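Clavulanic acid biosynthesis oligopeptide binding protein 2 (Streptomyces clavuligerus, PDB 2WOL) is a solute-binding protein of clavulanic acid biosynthesis that probably binds oligopeptides. Local coordinates at residues 531-543 with 548-560. Numbering follows the deposited sequence.
Sequences TLHFRNPWVTNVY and FGLYDIQAMGLAE
Tyr551 lays its ring between His533 and Val542, a worked example of a tyrosine flanked on both faces by side chains. Val542 CG1 sits over the centre of one face in a CH-pi contact, 3.5 Å from the ring centroid. It gets there because CG1 stands opposite the residue's own nitrogen (chi1 -178°). The other face meets the CB and CG of His533 near its rim, the two rings tilted at 48°. The phenol oxygen touches Arg535 CG at 3.4 Å and hydrogen-bonds to Asp297, whose OD2 also takes a salt bridge from Arg535. The same guanidinium gives NH2 to Gly16 O and NH1 to Ser294 O. His533 NE2 donates to Gly549 O at 3.0 Å, nearly straight and in the ring plane, on a lone pair of the carbonyl, while Leu550 CD2 packs against CE1.

Tyr543 lies alongside Asp552, with its ring almost perpendicular to the carboxylate. Its OH gives a short but weak bond to Asp552 OD2 (2.6 Å), an oxygen also gripped by Gln554 NE2 from above the carboxylate plane; OD1 forms a salt bridge with Arg61. Asp552, the centre of an inverse gamma turn, returns a bond from N to Tyr543 O, and a water joins Asn541 O, Tyr543 N and Asp552 O. Farther along, Thr540 and Gly557 form a hydrogen-bonded antiparallel pair, Thr540 N meeting Gly557 O at 2.9 Å. Val539 CG1 rests on Met556 SD at 3.9 Å.

In this family 5 extracellular solute-binding protein, the segments pair through strands 539-540 and 557-558 and pack Tyr551 of strand 550-551 against the end of strand 523-534. Outer side chains meet strand 271-272 (Val539, Met556), strand 34-39 (Leu558) and helix 54-63 (Leu550).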
ATOM      1  N   THR A 531       0.508  13.738   2.607  1.00 10.57           N
ATOM      2  CA  THR A 531      -0.762  13.855   3.302  1.00 10.50           C
ATOM      3  C   THR A 531      -0.567  14.657   4.583  1.00  9.96           C
ATOM      4  O   THR A 531       0.562  14.821   5.043  1.00 10.27           O
ATOM      5  CB  THR A 531      -1.353  12.460   3.616  1.00 10.66           C
ATOM      6  OG1 THR A 531      -2.741  12.583   3.947  1.00 11.82           O
ATOM      7  CG2 THR A 531      -0.604  11.778   4.759  1.00 11.18           C
ATOM      8  N   LEU A 532      -1.662  15.163   5.140  1.00  9.37           N
ATOM      9  CA  LEU A 532      -1.610  15.880   6.409  1.00  9.12           C
ATOM     10  C   LEU A 532      -2.361  15.104   7.480  1.00  8.56           C
ATOM     11  O   LEU A 532      -3.578  14.970   7.402  1.00  8.84           O
ATOM     12  CB  LEU A 532      -2.210  17.282   6.264  1.00  9.52           C
ATOM     13  CG  LEU A 532      -1.390  18.311   5.480  1.00 11.01           C
ATOM     14  CD1 LEU A 532      -2.235  19.507   5.137  1.00 13.47           C
ATOM     15  CD2 LEU A 532      -0.158  18.746   6.250  1.00 11.55           C
ATOM     16  N   HIS A 533      -1.629  14.582   8.463  1.00  7.97           N
ATOM     17  CA  HIS A 533      -2.257  13.909   9.599  1.00  7.56           C
ATOM     18  C   HIS A 533      -2.299  14.840  10.799  1.00  7.76           C
ATOM     19  O   HIS A 533      -1.329  15.550  11.061  1.00  8.11           O
ATOM     20  CB  HIS A 533      -1.472  12.662  10.010  1.00  7.64           C
ATOM     21  CG  HIS A 533      -1.372  11.607   8.953  1.00  7.03           C
ATOM     22  ND1 HIS A 533      -2.464  11.129   8.256  1.00  7.49           N
ATOM     23  CD2 HIS A 533      -0.305  10.896   8.515  1.00  7.85           C
ATOM     24  CE1 HIS A 533      -2.067  10.188   7.416  1.00  7.99           C
ATOM     25  NE2 HIS A 533      -0.763  10.026   7.555  1.00  8.04           N
ATOM     26  N   PHE A 534      -3.412  14.809  11.532  1.00  7.75           N
ATOM     27  CA  PHE A 534      -3.579  15.599  12.755  1.00  8.04           C
ATOM     28  C   PHE A 534      -3.543  14.676  13.973  1.00  7.88           C
ATOM     29  O   PHE A 534      -4.229  13.658  14.008  1.00  8.34           O
ATOM     30  CB  PHE A 534      -4.904  16.376  12.709  1.00  8.22           C
ATOM     31  CG  PHE A 534      -5.070  17.371  13.829  1.00  8.72           C
ATOM     32  CD1 PHE A 534      -4.610  18.679  13.684  1.00  9.91           C
ATOM     33  CD2 PHE A 534      -5.694  17.008  15.024  1.00  8.91           C
ATOM     34  CE1 PHE A 534      -4.756  19.606  14.714  1.00  9.95           C
ATOM     35  CE2 PHE A 534      -5.846  17.940  16.068  1.00  9.20           C
ATOM     36  CZ  PHE A 534      -5.375  19.237  15.900  1.00  9.46           C
ATOM     37  N   ARG A 535      -2.728  15.029  14.961  1.00  7.73           N
ATOM     38  CA  ARG A 535      -2.610  14.235  16.185  1.00  8.08           C
ATOM     39  C   ARG A 535      -2.985  15.076  17.392  1.00  7.99           C
ATOM     40  O   ARG A 535      -2.404  16.141  17.625  1.00  8.67           O
ATOM     41  CB  ARG A 535      -1.184  13.689  16.362  1.00  7.97           C
ATOM     42  CG  ARG A 535      -0.092  14.702  16.036  1.00  7.89           C
ATOM     43  CD  ARG A 535       1.306  14.276  16.482  1.00  8.15           C
ATOM     44  NE  ARG A 535       2.271  14.959  15.628  1.00  8.68           N
ATOM     45  CZ  ARG A 535       2.705  16.203  15.819  1.00  9.22           C
ATOM     46  NH1 ARG A 535       2.317  16.901  16.885  1.00  9.46           N
ATOM     47  NH2 ARG A 535       3.540  16.743  14.942  1.00 10.16           N
ATOM     48  N   ASN A 536      -3.953  14.608  18.169  1.00  7.97           N
ATOM     49  CA  ASN A 536      -4.279  15.299  19.407  1.00  8.06           C
ATOM     50  C   ASN A 536      -3.163  15.136  20.439  1.00  8.09           C
ATOM     51  O   ASN A 536      -2.527  14.082  20.497  1.00  7.76           O
ATOM     52  CB  ASN A 536      -5.644  14.867  19.922  1.00  8.02           C
ATOM     53  CG  ASN A 536      -6.766  15.650  19.270  1.00  8.80           C
ATOM     54  OD1 ASN A 536      -6.787  16.881  19.334  1.00  8.92           O
ATOM     55  ND2 ASN A 536      -7.687  14.951  18.616  1.00  8.57           N
ATOM     56  N   PRO A 537      -2.885  16.196  21.223  1.00  8.03           N
ATOM     57  CA  PRO A 537      -1.670  16.212  22.057  1.00  8.10           C
ATOM     58  C   PRO A 537      -1.621  15.218  23.233  1.00  8.00           C
ATOM     59  O   PRO A 537      -0.535  14.950  23.766  1.00  8.64           O
ATOM     60  CB  PRO A 537      -1.602  17.665  22.550  1.00  8.40           C
ATOM     61  CG  PRO A 537      -3.014  18.157  22.497  1.00  7.95           C
ATOM     62  CD  PRO A 537      -3.646  17.457  21.324  1.00  8.21           C
ATOM     63  N   TRP A 538      -2.775  14.680  23.624  1.00  7.98           N
ATOM     64  CA  TRP A 538      -2.851  13.715  24.730  1.00  8.28           C
ATOM     65  C   TRP A 538      -2.645  12.265  24.298  1.00  8.27           C
ATOM     66  O   TRP A 538      -2.676  11.357  25.129  1.00  8.86           O
ATOM     67  CB  TRP A 538      -4.179  13.837  25.473  1.00  8.59           C
ATOM     68  CG  TRP A 538      -5.369  13.703  24.582  1.00  8.40           C
ATOM     69  CD1 TRP A 538      -5.977  12.546  24.181  1.00  9.26           C
ATOM     70  CD2 TRP A 538      -6.098  14.774  23.978  1.00  8.30           C
ATOM     71  NE1 TRP A 538      -7.046  12.836  23.362  1.00  9.05           N
ATOM     72  CE2 TRP A 538      -7.141  14.196  23.221  1.00  8.31           C
ATOM     73  CE3 TRP A 538      -5.973  16.170  24.007  1.00  8.30           C
ATOM     74  CZ2 TRP A 538      -8.055  14.966  22.498  1.00  9.77           C
ATOM     75  CZ3 TRP A 538      -6.884  16.933  23.291  1.00  8.80           C
ATOM     76  CH2 TRP A 538      -7.908  16.328  22.543  1.00  9.01           C
ATOM     77  N   VAL A 539      -2.454  12.046  23.003  1.00  7.93           N
ATOM     78  CA  VAL A 539      -2.129  10.715  22.504  1.00  7.39           C
ATOM     79  C   VAL A 539      -0.625  10.512  22.623  1.00  7.51           C
ATOM     80  O   VAL A 539       0.163  11.368  22.215  1.00  7.58           O
ATOM     81  CB  VAL A 539      -2.605  10.508  21.047  1.00  7.04           C
ATOM     82  CG1 VAL A 539      -2.418   9.059  20.622  1.00  7.30           C
ATOM     83  CG2 VAL A 539      -4.079  10.906  20.909  1.00  7.32           C
ATOM     84  N   THR A 540      -0.233   9.385  23.204  1.00  7.48           N
ATOM     85  CA  THR A 540       1.174   9.096  23.433  1.00  7.73           C
ATOM     86  C   THR A 540       1.734   8.172  22.353  1.00  7.61           C
ATOM     87  O   THR A 540       0.998   7.373  21.768  1.00  7.40           O
ATOM     88  CB  THR A 540       1.405   8.464  24.822  1.00  7.80           C
ATOM     89  OG1 THR A 540       0.698   7.226  24.911  1.00  8.53           O
ATOM     90  CG2 THR A 540       0.918   9.398  25.928  1.00  7.96           C
ATOM     91  N   ASN A 541       3.035   8.290  22.089  1.00  7.78           N
ATOM     92  CA  ASN A 541       3.743   7.439  21.132  1.00  7.98           C
ATOM     93  C   ASN A 541       3.192   7.518  19.714  1.00  7.83           C
ATOM     94  O   ASN A 541       2.986   6.492  19.055  1.00  7.95           O
ATOM     95  CB  ASN A 541       3.782   5.983  21.603  1.00  8.42           C
ATOM     96  CG  ASN A 541       4.209   5.854  23.046  1.00  9.02           C
ATOM     97  OD1 ASN A 541       5.347   6.152  23.399  1.00  9.27           O
ATOM     98  ND2 ASN A 541       3.288   5.425  23.896  1.00 11.12           N
ATOM     99  N   VAL A 542       2.972   8.743  19.246  1.00  7.28           N
ATOM    100  CA  VAL A 542       2.493   8.967  17.887  1.00  7.29           C
ATOM    101  C   VAL A 542       3.664   9.092  16.920  1.00  7.09           C
ATOM    102  O   VAL A 542       4.559   9.916  17.119  1.00  7.44           O
ATOM    103  CB  VAL A 542       1.608  10.227  17.788  1.00  7.18           C
ATOM    104  CG1 VAL A 542       1.097  10.406  16.360  1.00  7.97           C
ATOM    105  CG2 VAL A 542       0.439  10.141  18.748  1.00  7.95           C
ATOM    106  N   TYR A 543       3.652   8.280  15.870  1.00  7.03           N
ATOM    107  CA  TYR A 543       4.655   8.401  14.813  1.00  7.32           C
ATOM    108  C   TYR A 543       4.098   7.838  13.517  1.00  7.29           C
ATOM    109  O   TYR A 543       3.292   6.901  13.534  1.00  7.32           O
ATOM    110  CB  TYR A 543       5.971   7.695  15.189  1.00  7.58           C
ATOM    111  CG  TYR A 543       5.920   6.181  15.136  1.00  7.32           C
ATOM    112  CD1 TYR A 543       6.373   5.490  14.011  1.00  7.11           C
ATOM    113  CD2 TYR A 543       5.421   5.443  16.209  1.00  7.15           C
ATOM    114  CE1 TYR A 543       6.330   4.096  13.951  1.00  6.86           C
ATOM    115  CE2 TYR A 543       5.368   4.046  16.160  1.00  7.31           C
ATOM    116  CZ  TYR A 543       5.828   3.384  15.028  1.00  7.23           C
ATOM    117  OH  TYR A 543       5.782   2.007  14.966  1.00  8.69           O
ATOM    118  N   PHE A 548       3.826   2.305   6.190  1.00 10.57           N
ATOM    119  CA  PHE A 548       2.396   2.552   5.980  1.00 10.27           C
ATOM    120  C   PHE A 548       2.073   3.964   5.485  1.00 10.27           C
ATOM    121  O   PHE A 548       1.072   4.163   4.789  1.00 10.73           O
ATOM    122  CB  PHE A 548       1.613   2.303   7.273  1.00 10.39           C
ATOM    123  CG  PHE A 548       1.512   0.855   7.668  1.00 10.30           C
ATOM    124  CD1 PHE A 548       2.524   0.247   8.406  1.00 10.82           C
ATOM    125  CD2 PHE A 548       0.388   0.110   7.335  1.00 10.45           C
ATOM    126  CE1 PHE A 548       2.430  -1.090   8.785  1.00 11.06           C
ATOM    127  CE2 PHE A 548       0.280  -1.229   7.712  1.00 11.65           C
ATOM    128  CZ  PHE A 548       1.302  -1.827   8.437  1.00 11.59           C
ATOM    129  N   GLY A 549       2.892   4.943   5.870  1.00  9.75           N
ATOM    130  CA  GLY A 549       2.581   6.355   5.609  1.00  9.54           C
ATOM    131  C   GLY A 549       1.453   6.851   6.501  1.00  9.29           C
ATOM    132  O   GLY A 549       0.901   7.931   6.284  1.00  9.34           O
ATOM    133  N   LEU A 550       1.125   6.039   7.506  1.00  8.63           N
ATOM    134  CA  LEU A 550       0.059   6.296   8.472  1.00  8.20           C
ATOM    135  C   LEU A 550       0.635   6.122   9.868  1.00  7.66           C
ATOM    136  O   LEU A 550       1.599   5.390  10.049  1.00  7.35           O
ATOM    137  CB  LEU A 550      -1.077   5.279   8.293  1.00  8.41           C
ATOM    138  CG  LEU A 550      -1.829   5.200   6.964  1.00  9.61           C
ATOM    139  CD1 LEU A 550      -2.762   4.005   6.930  1.00 10.19           C
ATOM    140  CD2 LEU A 550      -2.599   6.470   6.698  1.00 11.26           C
ATOM    141  N   TYR A 551       0.034   6.779  10.856  1.00  7.13           N
ATOM    142  CA  TYR A 551       0.427   6.577  12.249  1.00  7.11           C
ATOM    143  C   TYR A 551       0.313   5.111  12.649  1.00  6.91           C
ATOM    144  O   TYR A 551      -0.639   4.431  12.264  1.00  7.05           O
ATOM    145  CB  TYR A 551      -0.473   7.381  13.177  1.00  7.19           C
ATOM    146  CG  TYR A 551      -0.343   8.891  13.120  1.00  6.89           C
ATOM    147  CD1 TYR A 551      -1.470   9.701  13.270  1.00  7.19           C
ATOM    148  CD2 TYR A 551       0.891   9.505  12.936  1.00  7.04           C
ATOM    149  CE1 TYR A 551      -1.370  11.087  13.245  1.00  6.86           C
ATOM    150  CE2 TYR A 551       1.004  10.888  12.894  1.00  7.42           C
ATOM    151  CZ  TYR A 551      -0.130  11.672  13.054  1.00  7.01           C
ATOM    152  OH  TYR A 551      -0.051  13.048  13.032  1.00  7.53           O
ATOM    153  N   ASP A 552       1.269   4.628  13.441  1.00  6.78           N
ATOM    154  CA  ASP A 552       1.182   3.263  13.951  1.00  6.86           C
ATOM    155  C   ASP A 552       0.245   3.230  15.154  1.00  6.83           C
ATOM    156  O   ASP A 552       0.666   3.389  16.301  1.00  6.92           O
ATOM    157  CB  ASP A 552       2.558   2.712  14.310  1.00  7.11           C
ATOM    158  CG  ASP A 552       2.553   1.204  14.501  1.00  7.48           C
ATOM    159  OD1 ASP A 552       1.585   0.543  14.059  1.00  6.96           O
ATOM    160  OD2 ASP A 552       3.528   0.678  15.079  1.00  8.99           O
ATOM    161  N   ILE A 553      -1.036   3.038  14.867  1.00  6.96           N
ATOM    162  CA  ILE A 553      -2.092   3.022  15.871  1.00  7.00           C
ATOM    163  C   ILE A 553      -1.758   2.138  17.072  1.00  7.01           C
ATOM    164  O   ILE A 553      -1.976   2.535  18.210  1.00  6.96           O
ATOM    165  CB  ILE A 553      -3.431   2.553  15.248  1.00  7.50           C
ATOM    166  CG1 ILE A 553      -3.814   3.432  14.045  1.00  8.30           C
ATOM    167  CG2 ILE A 553      -4.542   2.477  16.300  1.00  7.95           C
ATOM    168  CD1 ILE A 553      -4.038   4.907  14.349  1.00  8.85           C
ATOM    169  N   GLN A 554      -1.225   0.945  16.810  1.00  7.15           N
ATOM    170  CA  GLN A 554      -0.980  -0.033  17.871  1.00  7.46           C
ATOM    171  C   GLN A 554       0.004   0.460  18.939  1.00  7.74           C
ATOM    172  O   GLN A 554      -0.016  -0.021  20.067  1.00  8.05           O
ATOM    173  CB  GLN A 554      -0.535  -1.380  17.286  1.00  7.69           C
ATOM    174  CG  GLN A 554       0.864  -1.407  16.684  1.00  7.35           C
ATOM    175  CD  GLN A 554       1.944  -1.642  17.720  1.00  8.57           C
ATOM    176  OE1 GLN A 554       1.687  -2.228  18.776  1.00  8.73           O
ATOM    177  NE2 GLN A 554       3.163  -1.200  17.423  1.00  8.13           N
ATOM    178  N   ALA A 555       0.859   1.408  18.569  1.00  7.59           N
ATOM    179  CA  ALA A 555       1.874   1.932  19.485  1.00  7.59           C
ATOM    180  C   ALA A 555       1.329   2.993  20.443  1.00  7.42           C
ATOM    181  O   ALA A 555       1.972   3.325  21.440  1.00  7.80           O
ATOM    182  CB  ALA A 555       3.040   2.495  18.699  1.00  7.35           C
ATOM    183  N   MET A 556       0.146   3.517  20.139  1.00  7.38           N
ATOM    184  CA  MET A 556      -0.393   4.678  20.840  1.00  7.69           C
ATOM    185  C   MET A 556      -0.931   4.350  22.220  1.00  7.71           C
ATOM    186  O   MET A 556      -1.426   3.253  22.463  1.00  8.29           O
ATOM    187  CB  MET A 556      -1.505   5.320  20.021  1.00  7.72           C
ATOM    188  CG  MET A 556      -1.035   5.958  18.744  1.00  8.01           C
ATOM    189  SD  MET A 556      -2.435   6.463  17.746  1.00  7.92           S
ATOM    190  CE  MET A 556      -1.569   7.265  16.400  1.00  9.10           C
ATOM    191  N   GLY A 557      -0.840   5.329  23.113  1.00  7.58           N
ATOM    192  CA  GLY A 557      -1.524   5.275  24.399  1.00  7.90           C
ATOM    193  C   GLY A 557      -2.224   6.591  24.679  1.00  8.54           C
ATOM    194  O   GLY A 557      -2.326   7.453  23.804  1.00  7.82           O
ATOM    195  N   LEU A 558      -2.700   6.736  25.911  1.00  9.33           N
ATOM    196  CA  LEU A 558      -3.364   7.957  26.358  1.00 10.49           C
ATOM    197  C   LEU A 558      -2.606   8.537  27.542  1.00 11.70           C
ATOM    198  O   LEU A 558      -2.139   7.794  28.412  1.00 11.73           O
ATOM    199  CB  LEU A 558      -4.818   7.676  26.768  1.00 10.60           C
ATOM    200  CG  LEU A 558      -5.874   7.280  25.722  1.00 10.89           C
ATOM    201  CD1 LEU A 558      -5.887   8.260  24.545  1.00 10.88           C
ATOM    202  CD2 LEU A 558      -5.718   5.833  25.238  1.00 11.52           C
ATOM    203  N   ALA A 559      -2.475   9.861  27.564  1.00 13.24           N
ATOM    204  CA  ALA A 559      -1.857  10.550  28.693  1.00 14.98           C
ATOM    205  C   ALA A 559      -2.799  10.530  29.895  1.00 16.34           C
ATOM    206  O   ALA A 559      -4.023  10.551  29.735  1.00 16.75           O
ATOM    207  CB  ALA A 559      -1.504  11.977  28.314  1.00 14.90           C
ATOM    208  N   GLU A 560      -2.219  10.482  31.092  1.00 18.14           N
ATOM    209  CA  GLU A 560      -2.987  10.446  32.337  1.00 19.60           C
ATOM    210  C   GLU A 560      -3.761  11.748  32.520  1.00 19.89           C
ATOM    211  O   GLU A 560      -3.351  12.796  32.012  1.00 20.46           O
ATOM    212  CB  GLU A 560      -2.054  10.234  33.531  1.00 20.16           C
ATOM    213  CG  GLU A 560      -2.615   9.338  34.635  1.00 22.17           C
ATOM    214  CD  GLU A 560      -1.898   7.996  34.726  1.00 24.69           C
ATOM    215  OE1 GLU A 560      -0.647   7.984  34.673  1.00 26.48           O
ATOM    216  OE2 GLU A 560      -2.579   6.956  34.866  1.00 26.11           O
TER
HETATM  217  O   HOH W   1       0.171   6.376  27.550  1.00 10.01           O
HETATM  218  O   HOH W   2       1.819   5.953  16.564  1.00  8.27           O